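Methyltransferase 1 (Methanosarcina barkeri, PDB 2I2X) catalyses the transfer of the methyl group of methanol to the cob(I)amide bound to its partner protein MtaC in methanogenesis. Local coordinates at residues K4-M9 with A257-A262; D15-G20 with I275-T280; A248-R253 with G270-I275; Q366-M369 with D373-Y376; E399-I404 with D424-L429. All blocks are in the same frame, centred on the assembly; numbering follows the deposited sequence.

Contact 1 of 5, residues K4-M9 with A257-A262; sequences KRYTSM and AYEAGA
The Schellman motif that ends helix 240-259 presents Glu259 to the N-terminal arm, where Lys4, Arg5 and Tyr6 gather round it. Gly261, with positive phi, closes the motif through Gly261 N to Tyr258 O and Ala262 N to Ala257 O, and the arm engages the same last turn from outside. The contact illustrates how one carboxylate can hold an irregular chain. Glu259 turns CG to the side of its backbone N (chi1 -77°) and is extended beyond it, with CG against Lys4 O and Tyr6 CD2 and the carboxylate beside Arg5. Its OE2 takes the backbone N of Tyr6 at 2.9 Å, with the N-H pointing almost directly at it (164°), on the anti side of the carboxylate and somewhat out of its plane. OE1 faces Arg5: NE lies at 3.3 Å and NH2 at 3.4 Å from Glu259 OE1, both weak bonds within a salt bridge. The two side chains cross at about a right angle. Tyr6 lies flatter against the acid, its ring only 15° from the carboxylate plane, and CD2 at the ring edge meets Glu259 CG at 3.5 Å. One backbone bond completes the set, from Lys4 N to Glu259 O at 3.3 Å, the donor standing above the carbonyl plane. Glu259 OE2 also forms a salt bridge with Arg392 of helix 389-409, consistent with a carboxylate that stays ionised. Beyond the acid, Tyr6 packs by CB on Ile279 and by its ring on Thr280 of helix 273-280, while helix 181-210 lies against Ala257 and Ala260.

Contact 2 of 5, residues D15-G20 with I275-T280; sequences DEMTFG and IVKAIT
Met17 and Lys277 reach past each other between the N-terminal loop and helix 273-280, one with a methyl group, the other with an ammonium. Met17 sets CG beside its backbone N and keeps the next bond extended, then bends at the thioether (chi3 81°). That last turn lays CE against the helix backbone, 3.4 Å from Ala278 N, while SD rests on Ala278 CB at 3.7 Å. The same methyl also touches the root of the lysine, Met17 CE to Lys277 CG being 3.8 Å. Lys277 is fully extended, with CG anti to the backbone N (chi1 -177°) and every later torsion near 180°, so its nitrogen is carried the full length of the chain to Thr18 O at 3.2 Å, meeting that carbonyl nearly end-on. This helix belongs to the TIM-barrel part of the protein and leads into strand 285-287, whereas the loop leads into strand 21-22. The buried ammonium has further partners: a salt bridge to Asp308 and hydrogen bonds to Cys306 O and Val21 O. A methionine in place of Lys277 would probably leave Asp308 without this counter-charge and three carbonyls, that of Thr18 among them, without this donor. On the far side of the helix Thr280 OG1 donates back to Val276 O at 2.8 Å, from above the carbonyl plane, and accepts from Met282 N.

Contact 3 of 5, residues A248-R253 with G270-I275; sequences AISAPR and GYENII
Ala251 and Glu272 bring their backbones to within 5.3 Å between CA atoms, where segment 248-253 of helix 240-259, kinked at Pro252, passes the type I turn from Gly270 to Asn273 that leads into helix 273-280. The helix side offers only small side chains here, Ser250 and Ala251, which is consistent with the close approach. Glu272 places CG between its own backbone N and carbonyl carbon (chi1 69°), a crowded position, and bends again at chi2; its aliphatic part thereby lies alongside Ser250. The serine hydroxyl meets carbon here: Ser250 OG is 3.2 Å from Glu272 CB and 3.3 Å from Glu272 CG, and its hydrogen bond is made instead to Arg247 O within the helix. One turn along, Ile275 approaches with both branches, CG2 at 3.6 Å and CD1 at 3.7 Å from Ala251 CB, so the alanine methyl faces both arms of the isoleucine. The carboxylate of Glu272 is buried but well supplied: OE2 forms a salt bridge with Arg247, while OE1 accepts from Ser254 OG and from Asp219 N. The OE1 bond to Asp219 N ties the glutamate to the backbone just before the zinc ligand Cys220, and the side chain lies about 9 Å from a zinc ion. Helix 372-383 packs on Pro252 and Ile275, and helix 181-210 on Ile249 and Arg253.

Contact 4 of 5, residues Q366-M369 with D373-Y376; sequences QAYM and DNAY
Tyr368 swings CG anti to its backbone N (chi1 -167°), which places the ring, while Asn374 holds CG beside its own (chi1 -66°), which places the amide, so that ND2 meets a face of the ring and also reaches the tyrosine carbonyl. Asn374 ND2 donates to Tyr368 O at 2.9 Å, with a fairly straight N-H; the acceptor lies close to the amide plane, whereas the nitrogen stands above the plane of the carbonyl. The same ND2 lies over one face of the Tyr368 ring, nearest to CE2 at 3.4 Å and CD2 at 3.6 Å. Ring and amide planes are 30° apart, so the amide slants across the face instead of stacking flat on it. One nitrogen is thus held by its hydrogen bond and bordered by an aromatic face, which is likely to restrict the rotation of the amide. Behind it Asn374 CB touches Met369 O at 3.4 Å. Met369 O also comes within 3.3 Å of Ala375 N, though the angle is too poor for a hydrogen bond. Were Asn374 replaced by alanine, Tyr368 O would probably lose this donor and a gap would open at the ring face. The arrangement links the short helix 365-368 to the start of helix 372-383 across a tight connection, a side-chain-to-backbone bond spanning the junction of two successive helices. Arg361 adds a cation-pi contact to Tyr368, helix 389-409 packs on Tyr368 and Asn374 through Ile403, and helix 240-259 lies against Met369.

Contact 5 of 5, residues E399-I404 with D424-L429; sequences ECCNII and DAKAAL
Cys401 and Lys426 have the nearest CA atoms of the two segments, 6.2 Å apart, and the lysine side chain runs past the cysteine so that their aliphatic parts touch. Lys426 starts out extended, CG anti to the backbone N (chi1 -178°), which takes CD to 3.9 Å from Cys401 CB before the chain bends at chi3 and chi4 and turns off. Cys401 sends its sulfur the other way, beside its own backbone N, so SG settles over the root of the lysine, 3.9 Å from Lys426 CB, and also meets Leu429 CD1 at 4.0 Å. The thiol therefore fits between residues a turn apart on the opposing helix, and the contact there is van der Waals packing. Farther out, Asn402 crosses the lysine at about a right angle. The gap of 3.7 Å from Asn402 OD1 to Lys426 NZ is no hydrogen bond, and the ammonium also forms long, weak ion pairs with Glu405 and Glu430. Ile245 of helix 240-259 packs on both Cys401 and Ala425. The axes of the short segments 399-404 and 424-429 approach to 10.0 Å, with 149° between their directions. This is an antiparallel pairing of two helices consecutive in the chain, of the kind that builds a helix bundle, consistent with the bundle that accompanies the TIM barrel in this subunit.

Helices 240-259 and 273-280 tie the first three contacts together: contacts 1 and 3 use the former, contacts 2 and 3 the latter, and Ile275 belongs to both contacts 2 and 3. Contacts 1 and 2 alternate along the chain, bringing the N-terminal arm back to residues some 250 positions later, and their centres lie 15 Å apart. Contacts 4 and 5 follow in series on the C-terminal helices, 14 Å apart; Ala248 on Cys400 links contacts 3 and 5, whose centres are 16 Å apart. Contact 4 also touches the first three, for instance through Met9 on Tyr376 and Ile275 on Met369. Packing thus runs from the N-terminal arm through the barrel-side helices to the outer helix pair.

Contact 1 of 5, residues K4-M9 with A257-A262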
# COMPACT_ATOMS: atom_id res chain seq x y z
N LYS A 4 31.44 3.89 -25.40
CA LYS A 4 31.10 3.36 -26.73
C LYS A 4 29.65 3.68 -27.15
O LYS A 4 28.71 3.04 -26.69
CB LYS A 4 31.41 1.84 -26.81
CG LYS A 4 31.17 1.18 -28.18
CD LYS A 4 32.06 1.77 -29.28
CE LYS A 4 31.78 1.12 -30.66
NZ LYS A 4 30.47 1.53 -31.28
N ARG A 5 29.49 4.65 -28.03
CA ARG A 5 28.18 5.28 -28.22
C ARG A 5 27.22 4.55 -29.15
O ARG A 5 27.65 3.89 -30.07
CB ARG A 5 28.36 6.75 -28.60
CG ARG A 5 29.52 7.36 -27.85
CD ARG A 5 29.25 8.73 -27.33
NE ARG A 5 28.82 8.66 -25.95
CZ ARG A 5 29.36 9.31 -24.93
NH1 ARG A 5 30.39 10.14 -25.08
NH2 ARG A 5 28.83 9.13 -23.72
N TYR A 6 25.91 4.67 -28.89
CA TYR A 6 24.90 3.98 -29.69
C TYR A 6 24.56 4.78 -30.92
O TYR A 6 24.25 5.95 -30.84
CB TYR A 6 23.62 3.68 -28.88
CG TYR A 6 23.75 2.47 -28.01
CD1 TYR A 6 23.33 1.22 -28.45
CD2 TYR A 6 24.34 2.56 -26.75
CE1 TYR A 6 23.49 0.08 -27.65
CE2 TYR A 6 24.50 1.43 -25.93
CZ TYR A 6 24.08 0.20 -26.40
OH TYR A 6 24.24 -0.89 -25.60
N THR A 7 24.61 4.12 -32.08
CA THR A 7 24.29 4.79 -33.35
C THR A 7 23.30 3.95 -34.12
O THR A 7 23.02 4.22 -35.29
CB THR A 7 25.57 5.14 -34.21
OG1 THR A 7 26.45 4.01 -34.27
CG2 THR A 7 26.36 6.30 -33.55
N SER A 8 22.77 2.93 -33.46
CA SER A 8 21.67 2.15 -34.04
C SER A 8 20.78 1.62 -32.93
O SER A 8 21.16 1.72 -31.77
CB SER A 8 22.19 1.03 -34.96
OG SER A 8 23.16 0.28 -34.28
N MET A 9 19.59 1.14 -33.30
CA MET A 9 18.59 0.60 -32.38
C MET A 9 18.71 -0.93 -32.27
O MET A 9 18.81 -1.62 -33.28
CB MET A 9 17.17 0.89 -32.91
CG MET A 9 16.81 2.33 -33.27
SD MET A 9 16.73 3.34 -31.82
CE MET A 9 15.28 2.69 -30.96
N ALA A 257 25.28 5.41 -19.03
CA ALA A 257 25.62 4.28 -18.17
C ALA A 257 25.90 3.00 -18.98
O ALA A 257 26.88 2.28 -18.72
CB ALA A 257 24.50 4.06 -17.17
N TYR A 258 25.06 2.75 -19.97
CA TYR A 258 25.12 1.52 -20.77
C TYR A 258 26.27 1.61 -21.78
O TYR A 258 27.06 0.67 -21.94
CB TYR A 258 23.73 1.21 -21.39
CG TYR A 258 22.70 1.25 -20.27
CD1 TYR A 258 22.58 0.18 -19.35
CD2 TYR A 258 21.97 2.41 -20.02
CE1 TYR A 258 21.71 0.26 -18.27
CE2 TYR A 258 21.12 2.49 -18.96
CZ TYR A 258 20.98 1.42 -18.08
OH TYR A 258 20.10 1.56 -17.02
N GLU A 259 26.38 2.78 -22.41
CA GLU A 259 27.51 3.08 -23.28
C GLU A 259 28.80 2.82 -22.53
O GLU A 259 29.74 2.28 -23.08
CB GLU A 259 27.43 4.53 -23.78
CG GLU A 259 26.40 4.65 -24.89
CD GLU A 259 26.07 6.06 -25.31
OE1 GLU A 259 26.28 7.01 -24.52
OE2 GLU A 259 25.55 6.21 -26.45
N ALA A 260 28.81 3.14 -21.24
CA ALA A 260 30.03 3.09 -20.46
C ALA A 260 30.16 1.81 -19.69
O ALA A 260 30.97 1.71 -18.78
CB ALA A 260 30.12 4.29 -19.52
N GLY A 261 29.33 0.83 -20.01
CA GLY A 261 29.58 -0.49 -19.46
C GLY A 261 28.52 -1.14 -18.63
O GLY A 261 28.66 -2.32 -18.34
N ALA A 262 27.46 -0.43 -18.24
CA ALA A 262 26.35 -1.09 -17.52
C ALA A 262 25.57 -1.96 -18.50
O ALA A 262 25.65 -1.73 -19.69
CB ALA A 262 25.41 -0.06 -16.82

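Contact 2 of 5, residues D15-G20 with I275-T280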
# COMPACT_ATOMS: atom_id res chain seq x y z
N ASP A 15 7.18 -2.60 -32.24
CA ASP A 15 6.32 -3.76 -32.03
C ASP A 15 7.07 -5.01 -31.58
O ASP A 15 6.42 -5.98 -31.17
CB ASP A 15 5.48 -4.06 -33.27
CG ASP A 15 4.46 -5.15 -33.00
OD1 ASP A 15 3.46 -4.87 -32.31
OD2 ASP A 15 4.66 -6.30 -33.45
N GLU A 16 8.39 -4.98 -31.64
CA GLU A 16 9.23 -6.10 -31.19
C GLU A 16 9.43 -6.05 -29.68
O GLU A 16 9.85 -7.05 -29.05
CB GLU A 16 10.62 -6.04 -31.86
CG GLU A 16 10.78 -6.80 -33.17
CD GLU A 16 12.15 -6.59 -33.87
OE1 GLU A 16 13.07 -5.90 -33.34
OE2 GLU A 16 12.29 -7.14 -35.00
N MET A 17 9.19 -4.87 -29.10
CA MET A 17 9.33 -4.69 -27.66
C MET A 17 8.15 -5.28 -26.86
O MET A 17 6.97 -5.20 -27.26
CB MET A 17 9.51 -3.21 -27.34
CG MET A 17 10.77 -2.58 -27.98
SD MET A 17 10.87 -0.82 -27.65
CE MET A 17 11.56 -0.94 -26.02
N THR A 18 8.50 -5.89 -25.74
CA THR A 18 7.52 -6.47 -24.87
C THR A 18 8.06 -6.47 -23.44
O THR A 18 9.25 -6.16 -23.21
CB THR A 18 7.07 -7.88 -25.36
OG1 THR A 18 5.78 -8.17 -24.84
CG2 THR A 18 8.04 -8.99 -24.91
N PHE A 19 7.19 -6.83 -22.49
CA PHE A 19 7.63 -6.92 -21.10
C PHE A 19 8.26 -8.29 -20.76
O PHE A 19 7.96 -9.29 -21.43
CB PHE A 19 6.50 -6.53 -20.16
CG PHE A 19 5.18 -7.26 -20.41
CD1 PHE A 19 4.04 -6.56 -20.75
CD2 PHE A 19 5.08 -8.64 -20.23
CE1 PHE A 19 2.80 -7.22 -20.94
CE2 PHE A 19 3.89 -9.30 -20.42
CZ PHE A 19 2.72 -8.60 -20.77
N GLY A 20 9.16 -8.32 -19.78
CA GLY A 20 9.82 -9.55 -19.35
C GLY A 20 10.81 -10.17 -20.32
O GLY A 20 11.47 -11.20 -20.04
N ILE A 275 12.68 4.45 -23.36
CA ILE A 275 13.52 4.90 -24.46
C ILE A 275 14.85 4.14 -24.46
O ILE A 275 15.28 3.69 -25.49
CB ILE A 275 13.74 6.41 -24.41
CG1 ILE A 275 12.41 7.14 -24.52
CG2 ILE A 275 14.63 6.85 -25.54
CD1 ILE A 275 12.42 8.52 -23.94
N VAL A 276 15.46 3.96 -23.30
CA VAL A 276 16.77 3.33 -23.18
C VAL A 276 16.78 1.88 -23.63
O VAL A 276 17.73 1.41 -24.29
CB VAL A 276 17.35 3.49 -21.73
CG1 VAL A 276 18.63 2.70 -21.56
CG2 VAL A 276 17.60 4.96 -21.40
N LYS A 277 15.69 1.17 -23.29
CA LYS A 277 15.48 -0.21 -23.69
C LYS A 277 15.39 -0.32 -25.18
O LYS A 277 16.03 -1.19 -25.77
CB LYS A 277 14.22 -0.81 -23.05
CG LYS A 277 14.03 -2.28 -23.39
CD LYS A 277 13.03 -2.97 -22.51
CE LYS A 277 12.91 -4.48 -22.80
NZ LYS A 277 11.93 -5.07 -21.85
N ALA A 278 14.58 0.55 -25.80
CA ALA A 278 14.48 0.58 -27.27
C ALA A 278 15.85 0.75 -27.97
O ALA A 278 16.11 0.12 -28.98
CB ALA A 278 13.53 1.69 -27.73
N ILE A 279 16.73 1.58 -27.41
CA ILE A 279 18.04 1.73 -27.98
C ILE A 279 18.92 0.51 -27.68
O ILE A 279 19.50 -0.08 -28.60
CB ILE A 279 18.72 3.03 -27.47
CG1 ILE A 279 17.96 4.27 -27.96
CG2 ILE A 279 20.15 3.11 -27.93
CD1 ILE A 279 18.36 5.53 -27.25
N THR A 280 19.02 0.14 -26.41
CA THR A 280 20.03 -0.81 -25.96
C THR A 280 19.64 -2.29 -26.03
O THR A 280 20.53 -3.17 -26.09
CB THR A 280 20.44 -0.56 -24.49
OG1 THR A 280 19.31 -0.76 -23.65
CG2 THR A 280 20.97 0.86 -24.28

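Contact 3 of 5, residues A248-R253 with G270-I275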
# COMPACT_ATOMS: atom_id res chain seq x y z
N ALA A 248 12.39 13.59 -22.06
CA ALA A 248 12.99 13.24 -23.33
C ALA A 248 14.52 13.42 -23.31
O ALA A 248 15.25 12.55 -23.75
CB ALA A 248 12.35 14.06 -24.45
N ILE A 249 14.99 14.53 -22.76
CA ILE A 249 16.43 14.83 -22.63
C ILE A 249 17.15 13.86 -21.68
O ILE A 249 18.38 13.63 -21.83
CB ILE A 249 16.64 16.31 -22.14
CG1 ILE A 249 15.80 17.25 -23.02
CG2 ILE A 249 18.12 16.68 -22.07
CD1 ILE A 249 16.05 18.78 -22.86
N SER A 250 16.40 13.29 -20.72
CA SER A 250 17.01 12.43 -19.70
C SER A 250 17.40 11.13 -20.34
O SER A 250 18.35 10.48 -19.91
CB SER A 250 16.07 12.17 -18.53
OG SER A 250 14.98 11.34 -18.91
N ALA A 251 16.66 10.77 -21.39
CA ALA A 251 16.92 9.50 -22.09
C ALA A 251 18.39 9.33 -22.55
O ALA A 251 19.03 8.36 -22.17
CB ALA A 251 15.93 9.31 -23.24
N PRO A 252 18.93 10.27 -23.38
CA PRO A 252 20.38 10.12 -23.73
C PRO A 252 21.34 10.36 -22.57
O PRO A 252 22.44 9.80 -22.57
CB PRO A 252 20.60 11.14 -24.85
CG PRO A 252 19.46 12.12 -24.72
CD PRO A 252 18.29 11.41 -24.06
N ARG A 253 20.96 11.17 -21.59
CA ARG A 253 21.77 11.24 -20.37
C ARG A 253 21.89 9.85 -19.71
O ARG A 253 23.01 9.38 -19.45
CB ARG A 253 21.23 12.27 -19.38
CG ARG A 253 21.91 12.24 -17.97
CD ARG A 253 21.21 11.22 -17.02
NE ARG A 253 21.62 11.34 -15.62
CZ ARG A 253 21.44 10.39 -14.70
NH1 ARG A 253 20.89 9.24 -15.03
NH2 ARG A 253 21.84 10.60 -13.44
N GLY A 270 13.75 5.43 -13.23
CA GLY A 270 14.12 5.83 -14.59
C GLY A 270 12.96 5.62 -15.55
O GLY A 270 12.95 4.69 -16.36
N TYR A 271 11.95 6.48 -15.48
CA TYR A 271 10.85 6.35 -16.40
C TYR A 271 11.30 6.42 -17.86
O TYR A 271 10.64 5.87 -18.74
CB TYR A 271 9.84 7.43 -16.14
CG TYR A 271 8.99 7.22 -14.89
CD1 TYR A 271 9.46 7.60 -13.65
CD2 TYR A 271 7.69 6.72 -14.99
CE1 TYR A 271 8.67 7.48 -12.52
CE2 TYR A 271 6.90 6.57 -13.86
CZ TYR A 271 7.39 6.96 -12.62
OH TYR A 271 6.62 6.86 -11.47
N GLU A 272 12.41 7.14 -18.11
CA GLU A 272 12.96 7.22 -19.44
C GLU A 272 13.56 5.88 -19.91
O GLU A 272 13.98 5.75 -21.07
CB GLU A 272 14.02 8.33 -19.52
CG GLU A 272 15.36 8.08 -18.73
CD GLU A 272 15.25 8.36 -17.23
OE1 GLU A 272 16.33 8.43 -16.58
OE2 GLU A 272 14.11 8.48 -16.71
N ASN A 273 13.63 4.89 -19.00
CA ASN A 273 14.16 3.56 -19.34
C ASN A 273 13.47 2.92 -20.54
O ASN A 273 14.07 2.08 -21.25
CB ASN A 273 14.10 2.59 -18.15
CG ASN A 273 15.10 2.93 -17.06
OD1 ASN A 273 16.02 3.74 -17.26
ND2 ASN A 273 14.90 2.34 -15.88
N ILE A 274 12.23 3.32 -20.80
CA ILE A 274 11.56 2.76 -21.98
C ILE A 274 12.32 3.18 -23.27
O ILE A 274 12.58 2.35 -24.18
CB ILE A 274 10.04 3.08 -22.02
CG1 ILE A 274 9.38 2.51 -23.28
CG2 ILE A 274 9.78 4.61 -21.92
CD1 ILE A 274 9.36 1.03 -23.39
N ILE A 275 12.68 4.45 -23.36
CA ILE A 275 13.52 4.90 -24.46
C ILE A 275 14.85 4.14 -24.46
O ILE A 275 15.28 3.69 -25.49
CB ILE A 275 13.74 6.41 -24.41
CG1 ILE A 275 12.41 7.14 -24.52
CG2 ILE A 275 14.63 6.85 -25.54
CD1 ILE A 275 12.42 8.52 -23.94

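Contact 4 of 5, residues Q366-M369 with D373-Y376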
# COMPACT_ATOMS: atom_id res chain seq x y z
N GLN A 366 3.13 13.68 -20.52
CA GLN A 366 4.22 12.88 -19.92
C GLN A 366 4.04 11.39 -20.20
O GLN A 366 5.02 10.64 -20.29
CB GLN A 366 4.30 13.11 -18.41
CG GLN A 366 4.69 14.53 -18.05
CD GLN A 366 4.75 14.75 -16.56
OE1 GLN A 366 5.78 14.47 -15.92
NE2 GLN A 366 3.68 15.29 -15.99
N ALA A 367 2.80 10.96 -20.38
CA ALA A 367 2.53 9.56 -20.61
C ALA A 367 2.57 9.29 -22.11
O ALA A 367 3.22 8.32 -22.57
CB ALA A 367 1.20 9.20 -20.01
N TYR A 368 1.90 10.16 -22.87
CA TYR A 368 1.88 10.07 -24.32
C TYR A 368 3.25 9.77 -24.95
O TYR A 368 3.38 8.86 -25.78
CB TYR A 368 1.29 11.35 -24.93
CG TYR A 368 0.96 11.18 -26.39
CD1 TYR A 368 -0.29 10.68 -26.78
CD2 TYR A 368 1.90 11.47 -27.39
CE1 TYR A 368 -0.61 10.47 -28.10
CE2 TYR A 368 1.57 11.28 -28.75
CZ TYR A 368 0.32 10.77 -29.08
OH TYR A 368 -0.02 10.57 -30.39
N MET A 369 4.27 10.54 -24.57
CA MET A 369 5.62 10.38 -25.10
C MET A 369 6.23 9.05 -24.67
O MET A 369 7.02 8.46 -25.40
CB MET A 369 6.51 11.54 -24.64
CG MET A 369 7.92 11.59 -25.27
SD MET A 369 9.18 10.63 -24.37
CE MET A 369 9.65 11.80 -23.11
N ASP A 373 5.64 3.00 -28.63
CA ASP A 373 5.87 3.44 -30.02
C ASP A 373 6.54 4.81 -30.11
O ASP A 373 7.44 5.00 -30.93
CB ASP A 373 4.61 3.40 -30.89
CG ASP A 373 3.52 4.25 -30.33
OD1 ASP A 373 3.47 4.34 -29.08
OD2 ASP A 373 2.71 4.84 -31.11
N ASN A 374 6.09 5.75 -29.29
CA ASN A 374 6.68 7.08 -29.21
C ASN A 374 8.07 7.06 -28.55
O ASN A 374 8.99 7.78 -28.98
CB ASN A 374 5.74 8.05 -28.50
CG ASN A 374 4.48 8.30 -29.30
OD1 ASN A 374 4.55 8.40 -30.52
ND2 ASN A 374 3.31 8.39 -28.62
N ALA A 375 8.22 6.25 -27.52
CA ALA A 375 9.51 6.10 -26.89
C ALA A 375 10.56 5.63 -27.93
O ALA A 375 11.70 6.14 -27.96
CB ALA A 375 9.42 5.14 -25.72
N TYR A 376 10.16 4.69 -28.79
CA TYR A 376 11.02 4.13 -29.82
C TYR A 376 11.44 5.24 -30.79
O TYR A 376 12.60 5.36 -31.17
CB TYR A 376 10.29 3.00 -30.58
CG TYR A 376 11.15 2.31 -31.61
CD1 TYR A 376 11.20 2.77 -32.95
CD2 TYR A 376 11.93 1.21 -31.25
CE1 TYR A 376 12.04 2.13 -33.91
CE2 TYR A 376 12.75 0.56 -32.18
CZ TYR A 376 12.82 1.01 -33.50
OH TYR A 376 13.65 0.33 -34.37

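Contact 5 of 5, residues E399-I404 with D424-L429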
# COMPACT_ATOMS: atom_id res chain seq x y z
N GLU A 399 12.13 16.14 -31.03
CA GLU A 399 11.30 15.02 -31.43
C GLU A 399 10.13 14.86 -30.46
O GLU A 399 9.00 14.54 -30.86
CB GLU A 399 12.12 13.73 -31.47
CG GLU A 399 11.42 12.60 -32.20
CD GLU A 399 11.42 12.75 -33.71
OE1 GLU A 399 12.32 13.45 -34.26
OE2 GLU A 399 10.53 12.15 -34.35
N CYS A 400 10.42 15.08 -29.18
CA CYS A 400 9.39 15.03 -28.16
C CYS A 400 8.30 16.06 -28.48
O CYS A 400 7.10 15.71 -28.47
CB CYS A 400 10.01 15.27 -26.77
SG CYS A 400 8.80 15.49 -25.41
N CYS A 401 8.71 17.30 -28.72
CA CYS A 401 7.78 18.38 -29.12
C CYS A 401 6.93 17.99 -30.33
O CYS A 401 5.70 18.21 -30.31
CB CYS A 401 8.52 19.70 -29.41
SG CYS A 401 9.33 20.45 -27.97
N ASN A 402 7.58 17.40 -31.34
CA ASN A 402 6.85 16.90 -32.52
C ASN A 402 5.81 15.87 -32.14
O ASN A 402 4.66 15.94 -32.60
CB ASN A 402 7.81 16.32 -33.55
CG ASN A 402 8.73 17.38 -34.17
OD1 ASN A 402 8.39 18.58 -34.20
ND2 ASN A 402 9.89 16.94 -34.66
N ILE A 403 6.22 14.93 -31.29
CA ILE A 403 5.35 13.87 -30.86
C ILE A 403 4.12 14.38 -30.13
O ILE A 403 3.01 14.01 -30.50
CB ILE A 403 6.11 12.80 -30.03
CG1 ILE A 403 7.01 12.01 -30.98
CG2 ILE A 403 5.09 11.88 -29.30
CD1 ILE A 403 8.11 11.29 -30.32
N ILE A 404 4.32 15.26 -29.14
CA ILE A 404 3.19 15.83 -28.37
C ILE A 404 2.27 16.63 -29.31
O ILE A 404 1.05 16.57 -29.19
CB ILE A 404 3.66 16.74 -27.18
CG1 ILE A 404 4.58 16.00 -26.20
CG2 ILE A 404 2.46 17.40 -26.47
CD1 ILE A 404 4.05 14.65 -25.71
N ASP A 424 6.46 27.53 -26.95
CA ASP A 424 7.57 28.36 -26.53
C ASP A 424 8.83 27.51 -26.42
O ASP A 424 9.90 27.94 -26.90
CB ASP A 424 7.27 29.06 -25.19
CG ASP A 424 6.18 30.15 -25.30
OD1 ASP A 424 5.67 30.44 -26.42
OD2 ASP A 424 5.83 30.73 -24.25
N ALA A 425 8.71 26.31 -25.85
CA ALA A 425 9.88 25.44 -25.68
C ALA A 425 10.41 24.94 -27.00
O ALA A 425 11.65 24.87 -27.20
CB ALA A 425 9.61 24.29 -24.72
N LYS A 426 9.51 24.61 -27.92
CA LYS A 426 9.96 24.14 -29.23
C LYS A 426 10.76 25.24 -29.96
O LYS A 426 11.85 24.98 -30.50
CB LYS A 426 8.78 23.64 -30.07
CG LYS A 426 9.16 23.08 -31.45
CD LYS A 426 7.93 22.53 -32.09
CE LYS A 426 7.60 23.14 -33.45
NZ LYS A 426 8.04 22.20 -34.52
N ALA A 427 10.24 26.48 -29.93
CA ALA A 427 10.93 27.60 -30.57
C ALA A 427 12.30 27.86 -29.94
O ALA A 427 13.26 28.12 -30.66
CB ALA A 427 10.05 28.88 -30.59
N ALA A 428 12.39 27.77 -28.61
CA ALA A 428 13.67 27.95 -27.91
C ALA A 428 14.67 26.87 -28.25
O ALA A 428 15.86 27.15 -28.38
CB ALA A 428 13.48 28.02 -26.40
N LEU A 429 14.21 25.63 -28.41
CA LEU A 429 15.11 24.54 -28.79
C LEU A 429 15.55 24.67 -30.24
O LEU A 429 16.67 24.30 -30.59
CB LEU A 429 14.47 23.17 -28.59
CG LEU A 429 14.17 22.70 -27.16
CD1 LEU A 429 13.00 21.71 -27.20
CD2 LEU A 429 15.42 22.10 -26.53